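Local coordinates for protein alkylhalidase CmlS (Streptomyces venezuelae, PDB 3I3L) that acts as a flavin-dependent halogenase in chloramphenicol biosynthesis and carries FAD covalently bonded to an aspartate, at residues A27-G32 and V162-R167; S177-D182 and D343-H348. One frame throughout, in Å; residues are numbered along the deposited sequence.

Interaction 1: residues A27-G32 and V162-R167; sequences AIIGGG and VVLTVR. With FAD (flavin-adenine dinucleotide), chain B.
A27 and L164 mark the nearest backbone approach, yet their CA atoms are 8.3 Å apart, and no hydrogen bond joins the two strands. The strands belong to different sheets, and a few apolar side chains bridge between them. Strand 25-29 opens the Rossmann-type beta-alpha unit that holds FAD, with G30 and G32 in its glycine-rich turn. Strand 162-168 is the middle strand of a three-stranded antiparallel sheet packed beside it.

L164 makes the contact with one methyl. Its CD2 lies 3.7 Å from A27 CB. The same CD2 is 4.3 Å from I29 CG1, a looser touch. All three residues are buried and apolar.

I29 faces two ways. Its CG1 branch serves L164 and stands beside the backbone N (chi1 -57°), which leaves CG2 anti to it. CG2 lies over one face of the adenine, 3.7 Å from FAD N1A. V151, whose backbone N is hydrogen-bonded to FAD, also has its side chain against I29.

Beyond I29 the chain turns along the cofactor. G30, with a positive phi of 103°, brings its CA to 3.4 Å from FAD O4B. G31 N is hydrogen-bonded to E53 OE1, while E53 OE2 is hydrogen-bonded to FAD. G32 is the N-cap of helix 33-44, whose start would be expected to stabilise the negative diphosphate. There G32 C lies 3.6 Å from FAD O2P.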
ATOM      1  N   ALA A  27      -2.863 -19.112  16.349  1.00 22.37           N
ATOM      2  CA  ALA A  27      -1.660 -19.529  15.664  1.00 24.46           C
ATOM      3  C   ALA A  27      -1.374 -18.571  14.492  1.00 26.28           C
ATOM      4  O   ALA A  27      -2.300 -18.135  13.780  1.00 24.40           O
ATOM      5  CB  ALA A  27      -1.814 -20.929  15.077  1.00 25.06           C
ATOM      6  N   ILE A  28      -0.090 -18.237  14.327  1.00 25.45           N
ATOM      7  CA  ILE A  28       0.314 -17.373  13.276  1.00 26.06           C
ATOM      8  C   ILE A  28       1.375 -18.037  12.478  1.00 25.90           C
ATOM      9  O   ILE A  28       2.444 -18.352  12.992  1.00 26.76           O
ATOM     10  CB  ILE A  28       0.829 -16.017  13.788  1.00 24.99           C
ATOM     11  CG1 ILE A  28      -0.312 -15.196  14.398  1.00 23.49           C
ATOM     12  CG2 ILE A  28       1.383 -15.179  12.575  1.00 23.24           C
ATOM     13  CD1 ILE A  28       0.307 -13.826  15.044  1.00 19.14           C
ATOM     14  N   ILE A  29       1.101 -18.241  11.203  1.00 26.63           N
ATOM     15  CA  ILE A  29       2.100 -18.835  10.283  1.00 23.94           C
ATOM     16  C   ILE A  29       2.957 -17.753   9.647  1.00 25.27           C
ATOM     17  O   ILE A  29       2.440 -16.952   8.862  1.00 24.25           O
ATOM     18  CB  ILE A  29       1.359 -19.577   9.113  1.00 24.29           C
ATOM     19  CG1 ILE A  29       0.413 -20.642   9.655  1.00 23.27           C
ATOM     20  CG2 ILE A  29       2.313 -20.202   8.118  1.00 23.74           C
ATOM     21  CD1 ILE A  29      -0.769 -20.988   8.683  1.00 20.60           C
ATOM     22  N   GLY A  30       4.272 -17.763   9.927  1.00 25.92           N
ATOM     23  CA  GLY A  30       5.205 -16.809   9.379  1.00 24.68           C
ATOM     24  C   GLY A  30       5.610 -15.725  10.364  1.00 26.14           C
ATOM     25  O   GLY A  30       4.789 -15.148  11.034  1.00 24.74           O
ATOM     26  N   GLY A  31       6.910 -15.448  10.458  1.00 27.33           N
ATOM     27  CA  GLY A  31       7.374 -14.371  11.335  1.00 26.40           C
ATOM     28  C   GLY A  31       7.989 -13.186  10.604  1.00 28.65           C
ATOM     29  O   GLY A  31       8.867 -12.510  11.160  1.00 29.85           O
ATOM     30  N   GLY A  32       7.569 -12.934   9.348  1.00 27.59           N
ATOM     31  CA  GLY A  32       7.985 -11.696   8.653  1.00 25.72           C
ATOM     32  C   GLY A  32       7.157 -10.553   9.253  1.00 25.72           C
ATOM     33  O   GLY A  32       6.492 -10.770  10.245  1.00 24.64           O
ATOM     34  N   VAL A 162      -9.102 -24.667  14.624  1.00 24.66           N
ATOM     35  CA  VAL A 162      -8.136 -24.833  13.555  1.00 25.89           C
ATOM     36  C   VAL A 162      -7.118 -25.837  14.061  1.00 25.03           C
ATOM     37  O   VAL A 162      -6.705 -25.717  15.188  1.00 26.18           O
ATOM     38  CB  VAL A 162      -7.408 -23.469  13.224  1.00 26.47           C
ATOM     39  CG1 VAL A 162      -6.248 -23.686  12.316  1.00 25.90           C
ATOM     40  CG2 VAL A 162      -8.398 -22.454  12.606  1.00 26.84           C
ATOM     41  N   VAL A 163      -6.705 -26.804  13.227  1.00 25.69           N
ATOM     42  CA  VAL A 163      -5.589 -27.679  13.568  1.00 25.28           C
ATOM     43  C   VAL A 163      -4.411 -27.605  12.629  1.00 24.65           C
ATOM     44  O   VAL A 163      -4.523 -27.963  11.525  1.00 26.23           O
ATOM     45  CB  VAL A 163      -6.063 -29.143  13.700  1.00 25.74           C
ATOM     46  CG1 VAL A 163      -4.915 -30.039  14.204  1.00 22.33           C
ATOM     47  CG2 VAL A 163      -7.252 -29.205  14.659  1.00 23.74           C
ATOM     48  N   LEU A 164      -3.245 -27.223  13.129  1.00 26.88           N
ATOM     49  CA  LEU A 164      -2.040 -27.122  12.306  1.00 28.79           C
ATOM     50  C   LEU A 164      -1.127 -28.321  12.462  1.00 28.72           C
ATOM     51  O   LEU A 164      -0.961 -28.833  13.565  1.00 27.49           O
ATOM     52  CB  LEU A 164      -1.249 -25.865  12.716  1.00 29.90           C
ATOM     53  CG  LEU A 164      -1.669 -24.536  12.056  1.00 32.20           C
ATOM     54  CD1 LEU A 164      -3.057 -24.243  12.308  1.00 31.66           C
ATOM     55  CD2 LEU A 164      -0.814 -23.456  12.625  1.00 29.31           C
ATOM     56  N   THR A 165      -0.519 -28.762  11.376  1.00 27.91           N
ATOM     57  CA  THR A 165       0.585 -29.691  11.525  1.00 31.58           C
ATOM     58  C   THR A 165       1.863 -28.944  11.323  1.00 33.23           C
ATOM     59  O   THR A 165       1.988 -28.180  10.366  1.00 33.89           O
ATOM     60  CB  THR A 165       0.508 -30.889  10.604  1.00 32.76           C
ATOM     61  OG1 THR A 165      -0.722 -31.563  10.837  1.00 36.05           O
ATOM     62  CG2 THR A 165       1.658 -31.863  10.892  1.00 32.66           C
ATOM     63  N   VAL A 166       2.813 -29.190  12.223  1.00 34.52           N
ATOM     64  CA  VAL A 166       4.093 -28.454  12.354  1.00 37.86           C
ATOM     65  C   VAL A 166       5.274 -29.456  12.411  1.00 41.20           C
ATOM     66  O   VAL A 166       5.164 -30.527  13.044  1.00 40.31           O
ATOM     67  CB  VAL A 166       3.991 -27.675  13.683  1.00 38.49           C
ATOM     68  CG1 VAL A 166       5.207 -27.757  14.480  1.00 41.05           C
ATOM     69  CG2 VAL A 166       3.485 -26.253  13.447  1.00 37.95           C
ATOM     70  N   ARG A 167       6.397 -29.129  11.755  1.00 43.33           N
ATOM     71  CA  ARG A 167       7.591 -29.983  11.834  1.00 46.87           C
ATOM     72  C   ARG A 167       8.537 -29.480  12.889  1.00 48.98           C
ATOM     73  O   ARG A 167       9.227 -28.492  12.668  1.00 49.15           O
ATOM     74  CB  ARG A 167       8.313 -30.112  10.491  1.00 47.21           C
ATOM     75  CG  ARG A 167       8.066 -31.446   9.785  1.00 53.13           C
ATOM     76  CD  ARG A 167       9.267 -31.965   8.933  1.00 61.42           C
ATOM     77  NE  ARG A 167       9.923 -30.913   8.120  1.00 69.57           N
ATOM     78  CZ  ARG A 167       9.637 -30.621   6.832  1.00 72.08           C
ATOM     79  NH1 ARG A 167      10.291 -29.636   6.219  1.00 70.97           N
ATOM     80  NH2 ARG A 167       8.698 -31.300   6.146  1.00 73.80           N
TER
HETATM   81  PA  FAD B 600       7.341 -12.272   4.008  1.00 22.91           P
HETATM   82  O1A FAD B 600       7.625 -13.169   2.825  1.00 23.40           O
HETATM   83  O2A FAD B 600       8.230 -11.090   4.176  1.00 26.26           O
HETATM   84  O5B FAD B 600       7.397 -13.191   5.357  1.00 28.34           O
HETATM   85  C5B FAD B 600       6.769 -14.457   5.387  1.00 26.26           C
HETATM   86  C4B FAD B 600       7.517 -15.446   6.309  1.00 24.76           C
HETATM   87  O4B FAD B 600       6.744 -16.668   6.354  1.00 25.06           O
HETATM   88  C3B FAD B 600       8.886 -15.818   5.791  1.00 27.75           C
HETATM   89  O3B FAD B 600       9.856 -15.466   6.730  1.00 28.16           O
HETATM   90  C2B FAD B 600       8.839 -17.343   5.612  1.00 29.50           C
HETATM   91  O2B FAD B 600       9.992 -17.946   6.110  1.00 32.68           O
HETATM   92  C1B FAD B 600       7.623 -17.765   6.423  1.00 25.25           C
HETATM   93  N9A FAD B 600       6.892 -18.941   5.990  1.00 28.90           N
HETATM   94  C8A FAD B 600       6.496 -19.254   4.724  1.00 29.05           C
HETATM   95  N7A FAD B 600       5.809 -20.417   4.762  1.00 29.98           N
HETATM   96  C5A FAD B 600       5.831 -20.901   6.025  1.00 28.89           C
HETATM   97  C6A FAD B 600       5.302 -22.046   6.592  1.00 28.67           C
HETATM   98  N6A FAD B 600       4.623 -22.916   5.866  1.00 26.64           N
HETATM   99  N1A FAD B 600       5.454 -22.222   7.941  1.00 31.62           N
HETATM  100  C2A FAD B 600       6.143 -21.323   8.717  1.00 24.68           C
HETATM  101  N3A FAD B 600       6.646 -20.196   8.144  1.00 27.36           N
HETATM  102  C4A FAD B 600       6.494 -19.981   6.818  1.00 28.32           C
HETATM  103  N1  FAD B 600       7.966  -4.110  -0.157  1.00 24.52           N
HETATM  104  C2  FAD B 600       8.199  -2.850   0.369  1.00 25.22           C
HETATM  105  O2  FAD B 600       7.497  -2.487   1.303  1.00 28.21           O
HETATM  106  N3  FAD B 600       9.163  -2.026  -0.149  1.00 23.49           N
HETATM  107  C4  FAD B 600       9.932  -2.431  -1.208  1.00 26.99           C
HETATM  108  O4  FAD B 600      10.836  -1.653  -1.654  1.00 30.83           O
HETATM  109  C4X FAD B 600       9.685  -3.685  -1.768  1.00 26.78           C
HETATM  110  N5  FAD B 600      10.446  -4.127  -2.815  1.00 26.06           N
HETATM  111  C5X FAD B 600      10.266  -5.406  -3.291  1.00 24.75           C
HETATM  112  C6  FAD B 600      11.032  -5.864  -4.372  1.00 24.65           C
HETATM  113  C7  FAD B 600      10.793  -7.113  -4.893  1.00 28.65           C
HETATM  114  C7M FAD B 600      11.614  -7.644  -6.043  1.00 30.27           C
HETATM  115  C8  FAD B 600       9.826  -7.912  -4.290  1.00 31.68           C
HETATM  116  C8M FAD B 600       9.604  -9.297  -4.751  1.00 29.10           C
HETATM  117  C9  FAD B 600       9.022  -7.455  -3.240  1.00 27.49           C
HETATM  118  C9A FAD B 600       9.275  -6.182  -2.752  1.00 24.94           C
HETATM  119  N10 FAD B 600       8.527  -5.772  -1.687  1.00 22.58           N
HETATM  120  C10 FAD B 600       8.686  -4.521  -1.223  1.00 23.96           C
HETATM  121  C1' FAD B 600       7.403  -6.666  -1.287  1.00 21.76           C
HETATM  122  C2' FAD B 600       7.533  -7.041   0.170  1.00 22.77           C
HETATM  123  O2' FAD B 600       8.806  -7.507   0.373  1.00 26.99           O
HETATM  124  C3' FAD B 600       6.509  -8.019   0.681  1.00 24.44           C
HETATM  125  O3' FAD B 600       5.219  -7.472   0.514  1.00 22.10           O
HETATM  126  C4' FAD B 600       6.716  -8.291   2.208  1.00 23.57           C
HETATM  127  O4' FAD B 600       7.899  -8.999   2.455  1.00 21.84           O
HETATM  128  C5' FAD B 600       5.573  -9.152   2.731  1.00 19.55           C
HETATM  129  O5' FAD B 600       5.700  -9.345   4.111  1.00 23.74           O
HETATM  130  P   FAD B 600       5.046 -10.667   4.674  1.00 21.58           P
HETATM  131  O1P FAD B 600       3.656 -10.826   4.098  1.00 20.89           O
HETATM  132  O2P FAD B 600       5.219 -10.714   6.188  1.00 28.18           O
HETATM  133  O3P FAD B 600       5.819 -11.886   3.942  1.00 20.22           O

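Interaction 2: residues S177-D182 and D343-H348; sequences SDFVID and DRITRH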
ATOM      1  N   SER A 177      -5.974 -24.368  17.699  1.00 31.34           N
ATOM      2  CA  SER A 177      -6.178 -22.984  18.122  1.00 30.79           C
ATOM      3  C   SER A 177      -7.563 -22.512  17.704  1.00 28.94           C
ATOM      4  O   SER A 177      -8.253 -23.195  16.923  1.00 30.28           O
ATOM      5  CB  SER A 177      -5.048 -22.107  17.549  1.00 30.65           C
ATOM      6  OG  SER A 177      -5.151 -22.031  16.102  1.00 34.15           O
ATOM      7  N   ASP A 178      -8.014 -21.391  18.266  1.00 27.98           N
ATOM      8  CA  ASP A 178      -9.275 -20.804  17.919  1.00 27.37           C
ATOM      9  C   ASP A 178      -9.239 -20.116  16.523  1.00 27.91           C
ATOM     10  O   ASP A 178     -10.235 -20.195  15.752  1.00 25.66           O
ATOM     11  CB  ASP A 178      -9.657 -19.750  18.937  1.00 29.14           C
ATOM     12  CG  ASP A 178      -9.834 -20.341  20.339  1.00 29.10           C
ATOM     13  OD1 ASP A 178     -10.542 -21.354  20.412  1.00 31.37           O
ATOM     14  OD2 ASP A 178      -9.266 -19.775  21.313  1.00 29.36           O
ATOM     15  N   PHE A 179      -8.135 -19.416  16.253  1.00 24.76           N
ATOM     16  CA  PHE A 179      -7.952 -18.759  14.951  1.00 26.51           C
ATOM     17  C   PHE A 179      -6.587 -19.042  14.404  1.00 26.97           C
ATOM     18  O   PHE A 179      -5.655 -19.453  15.172  1.00 29.04           O
ATOM     19  CB  PHE A 179      -8.186 -17.253  15.020  1.00 23.42           C
ATOM     20  CG  PHE A 179      -9.591 -16.882  15.269  1.00 26.98           C
ATOM     21  CD1 PHE A 179     -10.454 -16.629  14.225  1.00 24.41           C
ATOM     22  CD2 PHE A 179     -10.058 -16.715  16.572  1.00 27.17           C
ATOM     23  CE1 PHE A 179     -11.788 -16.265  14.447  1.00 27.28           C
ATOM     24  CE2 PHE A 179     -11.427 -16.360  16.818  1.00 25.25           C
ATOM     25  CZ  PHE A 179     -12.271 -16.111  15.766  1.00 29.75           C
ATOM     26  N   VAL A 180      -6.465 -18.895  13.073  1.00 25.93           N
ATOM     27  CA  VAL A 180      -5.182 -18.915  12.434  1.00 24.87           C
ATOM     28  C   VAL A 180      -5.005 -17.700  11.542  1.00 24.38           C
ATOM     29  O   VAL A 180      -5.945 -17.279  10.875  1.00 24.87           O
ATOM     30  CB  VAL A 180      -4.946 -20.227  11.631  1.00 24.12           C
ATOM     31  CG1 VAL A 180      -6.002 -20.439  10.534  1.00 20.84           C
ATOM     32  CG2 VAL A 180      -3.502 -20.226  11.043  1.00 20.04           C
ATOM     33  N   ILE A 181      -3.811 -17.113  11.554  1.00 26.29           N
ATOM     34  CA  ILE A 181      -3.472 -16.087  10.581  1.00 24.46           C
ATOM     35  C   ILE A 181      -2.409 -16.676   9.651  1.00 23.94           C
ATOM     36  O   ILE A 181      -1.319 -17.077  10.121  1.00 25.09           O
ATOM     37  CB  ILE A 181      -2.904 -14.797  11.233  1.00 24.84           C
ATOM     38  CG1 ILE A 181      -4.023 -13.993  11.912  1.00 25.19           C
ATOM     39  CG2 ILE A 181      -2.153 -13.923  10.150  1.00 20.11           C
ATOM     40  CD1 ILE A 181      -3.472 -12.915  12.768  1.00 21.97           C
ATOM     41  N   ASP A 182      -2.689 -16.700   8.353  1.00 23.05           N
ATOM     42  CA  ASP A 182      -1.592 -17.025   7.400  1.00 23.20           C
ATOM     43  C   ASP A 182      -0.823 -15.749   7.042  1.00 22.01           C
ATOM     44  O   ASP A 182      -1.332 -14.876   6.347  1.00 20.54           O
ATOM     45  CB  ASP A 182      -2.113 -17.700   6.145  1.00 23.00           C
ATOM     46  CG  ASP A 182      -0.994 -18.204   5.221  1.00 27.45           C
ATOM     47  OD1 ASP A 182       0.216 -17.934   5.498  1.00 23.89           O
ATOM     48  OD2 ASP A 182      -1.342 -18.844   4.184  1.00 23.13           O
ATOM     49  N   ASP A 343     -10.060  -9.972  17.540  1.00 23.43           N
ATOM     50  CA  ASP A 343     -10.513  -9.463  18.836  1.00 25.50           C
ATOM     51  C   ASP A 343     -12.000  -9.160  18.877  1.00 25.17           C
ATOM     52  O   ASP A 343     -12.712  -9.538  19.814  1.00 25.47           O
ATOM     53  CB  ASP A 343      -9.707  -8.203  19.229  1.00 25.37           C
ATOM     54  CG  ASP A 343     -10.105  -7.673  20.601  1.00 26.89           C
ATOM     55  OD1 ASP A 343     -10.050  -8.441  21.591  1.00 26.02           O
ATOM     56  OD2 ASP A 343     -10.503  -6.509  20.684  1.00 28.05           O
ATOM     57  N   ARG A 344     -12.496  -8.481  17.850  1.00 24.36           N
ATOM     58  CA  ARG A 344     -13.909  -8.149  17.804  1.00 24.29           C
ATOM     59  C   ARG A 344     -14.789  -9.361  17.734  1.00 25.92           C
ATOM     60  O   ARG A 344     -15.850  -9.402  18.349  1.00 28.45           O
ATOM     61  CB  ARG A 344     -14.183  -7.225  16.608  1.00 25.28           C
ATOM     62  CG  ARG A 344     -15.558  -6.683  16.534  1.00 24.48           C
ATOM     63  CD  ARG A 344     -15.766  -5.503  17.438  1.00 26.75           C
ATOM     64  NE  ARG A 344     -17.184  -5.141  17.522  1.00 27.23           N
ATOM     65  CZ  ARG A 344     -17.691  -4.184  18.310  1.00 29.00           C
ATOM     66  NH1 ARG A 344     -16.909  -3.421  19.048  1.00 27.03           N
ATOM     67  NH2 ARG A 344     -19.006  -3.988  18.332  1.00 30.72           N
ATOM     68  N   ILE A 345     -14.408 -10.354  16.941  1.00 25.66           N
ATOM     69  CA  ILE A 345     -15.252 -11.530  16.802  1.00 26.20           C
ATOM     70  C   ILE A 345     -15.246 -12.325  18.115  1.00 26.87           C
ATOM     71  O   ILE A 345     -16.216 -12.939  18.469  1.00 27.22           O
ATOM     72  CB  ILE A 345     -14.778 -12.450  15.638  1.00 24.52           C
ATOM     73  CG1 ILE A 345     -14.965 -11.751  14.275  1.00 27.91           C
ATOM     74  CG2 ILE A 345     -15.526 -13.827  15.687  1.00 21.60           C
ATOM     75  CD1 ILE A 345     -14.141 -12.412  13.131  1.00 23.53           C
ATOM     76  N   THR A 346     -14.108 -12.341  18.788  1.00 28.91           N
ATOM     77  CA  THR A 346     -13.941 -13.081  20.019  1.00 30.20           C
ATOM     78  C   THR A 346     -14.907 -12.541  21.115  1.00 31.42           C
ATOM     79  O   THR A 346     -15.469 -13.340  21.855  1.00 31.92           O
ATOM     80  CB  THR A 346     -12.488 -12.999  20.522  1.00 29.41           C
ATOM     81  OG1 THR A 346     -11.621 -13.625  19.554  1.00 26.32           O
ATOM     82  CG2 THR A 346     -12.365 -13.729  21.901  1.00 29.32           C
ATOM     83  N   ARG A 347     -15.070 -11.218  21.183  1.00 31.07           N
ATOM     84  CA  ARG A 347     -15.866 -10.542  22.197  1.00 31.34           C
ATOM     85  C   ARG A 347     -17.314 -10.369  21.749  1.00 33.38           C
ATOM     86  O   ARG A 347     -18.197 -10.179  22.599  1.00 32.72           O
ATOM     87  CB  ARG A 347     -15.247  -9.177  22.571  1.00 31.67           C
ATOM     88  CG  ARG A 347     -13.801  -9.280  23.165  1.00 31.72           C
ATOM     89  CD  ARG A 347     -13.228  -7.899  23.626  1.00 36.46           C
ATOM     90  NE  ARG A 347     -12.864  -7.037  22.501  1.00 35.53           N
ATOM     91  CZ  ARG A 347     -13.570  -6.000  22.064  1.00 38.38           C
ATOM     92  NH1 ARG A 347     -14.665  -5.629  22.694  1.00 38.94           N
ATOM     93  NH2 ARG A 347     -13.161  -5.313  20.976  1.00 36.87           N
ATOM     94  N   HIS A 348     -17.575 -10.450  20.424  1.00 32.16           N
ATOM     95  CA  HIS A 348     -18.936 -10.295  19.900  1.00 32.58           C
ATOM     96  C   HIS A 348     -19.157 -11.264  18.738  1.00 34.29           C
ATOM     97  O   HIS A 348     -19.007 -10.892  17.538  1.00 33.77           O
ATOM     98  CB  HIS A 348     -19.163  -8.881  19.348  1.00 33.86           C
ATOM     99  CG  HIS A 348     -18.813  -7.786  20.301  1.00 33.86           C
ATOM    100  ND1 HIS A 348     -19.724  -7.252  21.190  1.00 36.88           N
ATOM    101  CD2 HIS A 348     -17.656  -7.112  20.492  1.00 37.94           C
ATOM    102  CE1 HIS A 348     -19.136  -6.302  21.894  1.00 39.14           C
ATOM    103  NE2 HIS A 348     -17.877  -6.203  21.502  1.00 40.03           N
TER
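F179 reaches from strand 179-182 to the last turn of helix 327-347, where it meets I345 and T346. The contact is small and largely buried, with T346 partly exposed. It joins the sheet of the FAD-binding domain to a helix packed on it.

The F179 CB already points at the helix. With CG anti to the carbonyl carbon (chi1 -69°), the ring extends the same way, and its outer atoms do the touching. CE2 comes to 3.9 Å from T346 OG1. The two side chains run past each other in opposite directions. CZ, at the tip, lies 4.0 Å from I345 CG2. That methyl sits at the ring edge, near the ring plane, so this is an apolar edge contact and not a face contact.

T346 OG1 is hydrogen-bonded to I342 O, one turn back, and to S24 OG. Its approach to the ring is a plain contact.

Each segment has its own polar ties. S177 OG donates to F179 O at 2.8 Å, from above the carbonyl plane. On the helix, R347 grips D343 side-on. R347 NE and R347 NH2 reach D343 OD2 at 3.0 and 2.9 Å, both from the same face of the carboxylate. D343 OD2 also forms a salt bridge with R497, and OD1 a hydrogen bond with H47.

Strand 179-182 runs between strands 25-29 and 310-312, and I345 touches F311 of the latter as well as V355 and H356 on helix 352-382.

Both interactions are small and largely buried, and both start from the same mixed sheet. Strands 25-29 and 179-182 are parallel neighbours in it, joined by bonds such as I181 N to A27 O at 2.9 Å. Interaction 1 sets a second sheet against strand 25-29 and runs on to the cofactor. Interaction 2 sets a helix end against strand 179-182, away from the annotated sites. Between the protein segments only aliphatic groups meet in interaction 1, whereas interaction 2 brings an aromatic ring to a methyl and a hydroxyl. A salt bridge, D343 with R347, lies within its helix segment but takes no part in the contact. The segments also meet directly: V162 N lies 2.9 Å from S177 O, a probable hydrogen bond.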